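Local coordinates for protein PCP domain (Thermobifida fusca, PDB 7KW3) that probably carries the growing peptide or its amino acid building blocks on a phosphopantetheine arm during non-ribosomal peptide synthesis, at residues A[16-20]-A[44-49]. Residues are numbered along the deposited sequence; the frame is centred on the assembly and turned at random.
Sequences VYAEV and RLVHRA
Two helices of the peptidyl carrier protein helical bundle, 8-21 and 39-51, pack here, with Val16 and Val20 set against Leu45 and Arg48. The axes of segments 16-20 and 44-49 come within 9.7 Å. Their directions differ by 132°, closer to antiparallel than to parallel. Val16 CG1 lies 3.6 Å from Leu45 CD1 and also touches Arg48 CB. Leu45 sends both methyls to the Tyr17 ring, with CD2 3.8 Å from Tyr17 CE1. Tyr17 OH hydrogen-bonds Pro65 O, and Phe32 meets the Tyr17 ring edge-to-face. Val20, also buried, puts CG2 3.6 Å from Arg48 CD. Glu19, with CG anti to the backbone N (chi1 174°), stretches across to Arg48. Its OE1 makes a salt bridge to Arg48 NH1 at 3.5 Å. OE1 lies nearer still to Arg48 CD, 3.1 Å. The carboxylate and guanidinium planes are 7° apart, but OE1 comes in obliquely. Arg44 CB covers one face of that guanidinium. A water joins Val20 O to Arg44 NH1. Cutting Arg48 back to an alanine would probably leave Glu19 without this charge partner and bare one side of Val20 CG2. The contact thus grades from an apolar interior to a charged margin, where the arginine's stem shields the valines and its head meets the carboxylate.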
loop_
_atom_site.group_PDB
_atom_site.type_symbol
_atom_site.label_atom_id
_atom_site.label_comp_id
_atom_site.label_asym_id
_atom_site.label_seq_id
_atom_site.Cartn_x
_atom_site.Cartn_y
_atom_site.Cartn_z
ATOM N N VAL A 16 4.880 2.615 2.474
ATOM C CA VAL A 16 4.186 1.946 3.569
ATOM C C VAL A 16 4.266 0.426 3.418
ATOM O O VAL A 16 4.448 -0.289 4.410
ATOM C CB VAL A 16 2.733 2.450 3.662
ATOM C CG1 VAL A 16 1.928 1.595 4.634
ATOM C CG2 VAL A 16 2.710 3.898 4.122
ATOM N N TYR A 17 4.141 -0.091 2.186
ATOM C CA TYR A 17 4.375 -1.518 1.949
ATOM C C TYR A 17 5.744 -1.938 2.458
ATOM O O TYR A 17 5.881 -2.954 3.146
ATOM C CB TYR A 17 4.302 -1.857 0.463
ATOM C CG TYR A 17 2.958 -2.186 -0.127
ATOM C CD1 TYR A 17 1.827 -1.445 0.189
ATOM C CD2 TYR A 17 2.838 -3.205 -1.067
ATOM C CE1 TYR A 17 0.603 -1.731 -0.392
ATOM C CE2 TYR A 17 1.622 -3.499 -1.655
ATOM C CZ TYR A 17 0.509 -2.757 -1.321
ATOM O OH TYR A 17 -0.698 -3.040 -1.919
ATOM N N ALA A 18 6.779 -1.181 2.088
ATOM C CA ALA A 18 8.132 -1.538 2.491
ATOM C C ALA A 18 8.267 -1.514 4.005
ATOM O O ALA A 18 8.866 -2.418 4.597
ATOM C CB ALA A 18 9.141 -0.591 1.838
ATOM N N GLU A 19 7.684 -0.503 4.652
ATOM C CA GLU A 19 7.787 -0.408 6.101
ATOM C C GLU A 19 7.021 -1.536 6.784
ATOM O O GLU A 19 7.518 -2.142 7.740
ATOM C CB GLU A 19 7.273 0.955 6.567
ATOM C CG GLU A 19 7.212 1.108 8.085
ATOM C CD GLU A 19 6.146 2.115 8.526
ATOM O OE1 GLU A 19 5.715 2.047 9.699
ATOM O OE2 GLU A 19 5.731 2.969 7.701
ATOM N N VAL A 20 5.818 -1.843 6.296
ATOM C CA VAL A 20 4.978 -2.846 6.944
ATOM C C VAL A 20 5.532 -4.243 6.709
ATOM O O VAL A 20 5.531 -5.083 7.614
ATOM C CB VAL A 20 3.522 -2.723 6.444
ATOM C CG1 VAL A 20 2.749 -3.993 6.696
ATOM C CG2 VAL A 20 2.833 -1.555 7.117
ATOM N N ARG A 44 -2.093 -3.160 9.605
ATOM C CA ARG A 44 -1.047 -2.153 9.770
ATOM C C ARG A 44 -0.933 -1.264 8.544
ATOM O O ARG A 44 -0.739 -0.049 8.673
ATOM C CB ARG A 44 0.291 -2.825 10.064
ATOM C CG ARG A 44 0.310 -3.481 11.409
ATOM C CD ARG A 44 1.569 -4.292 11.606
ATOM N NE ARG A 44 1.446 -5.115 12.792
ATOM C CZ ARG A 44 2.361 -5.993 13.187
ATOM N NH1 ARG A 44 3.465 -6.157 12.477
ATOM N NH2 ARG A 44 2.167 -6.712 14.285
ATOM N N LEU A 45 -1.029 -1.857 7.351
ATOM C CA LEU A 45 -0.989 -1.079 6.117
ATOM C C LEU A 45 -2.086 -0.019 6.096
ATOM O O LEU A 45 -1.835 1.131 5.725
ATOM C CB LEU A 45 -1.113 -2.019 4.914
ATOM C CG LEU A 45 -1.505 -1.482 3.537
ATOM C CD1 LEU A 45 -0.506 -0.447 3.043
ATOM C CD2 LEU A 45 -1.597 -2.621 2.539
ATOM N N VAL A 46 -3.308 -0.383 6.507
ATOM C CA VAL A 46 -4.416 0.575 6.525
ATOM C C VAL A 46 -4.094 1.766 7.427
ATOM O O VAL A 46 -4.243 2.925 7.020
ATOM C CB VAL A 46 -5.724 -0.117 6.955
ATOM C CG1 VAL A 46 -6.800 0.928 7.300
ATOM C CG2 VAL A 46 -6.214 -1.076 5.872
ATOM N N HIS A 47 -3.661 1.499 8.671
ATOM C CA HIS A 47 -3.293 2.574 9.599
ATOM C C HIS A 47 -2.173 3.444 9.049
ATOM O O HIS A 47 -2.217 4.673 9.168
ATOM C CB HIS A 47 -2.820 2.009 10.939
ATOM C CG HIS A 47 -3.807 1.130 11.629
ATOM N ND1 HIS A 47 -5.170 1.338 11.556
ATOM C CD2 HIS A 47 -3.631 0.047 12.424
ATOM C CE1 HIS A 47 -5.791 0.420 12.279
ATOM N NE2 HIS A 47 -4.881 -0.374 12.817
ATOM N N ARG A 48 -1.125 2.823 8.515
ATOM C CA ARG A 48 0.044 3.602 8.139
ATOM C C ARG A 48 -0.202 4.368 6.851
ATOM O O ARG A 48 0.318 5.476 6.684
ATOM C CB ARG A 48 1.271 2.686 8.056
ATOM C CG ARG A 48 1.901 2.434 9.443
ATOM C CD ARG A 48 2.732 1.144 9.561
ATOM N NE ARG A 48 2.575 0.534 10.894
ATOM C CZ ARG A 48 3.314 -0.461 11.401
ATOM N NH1 ARG A 48 4.317 -1.006 10.709
ATOM N NH2 ARG A 48 3.044 -0.915 12.625
ATOM N N ALA A 49 -1.038 3.823 5.964
ATOM C CA ALA A 49 -1.462 4.571 4.786
ATOM C C ALA A 49 -2.211 5.838 5.182
ATOM O O ALA A 49 -1.988 6.910 4.605
ATOM C CB ALA A 49 -2.335 3.687 3.889
HETATM O O HOH W 1 4.743 -4.552 10.276
#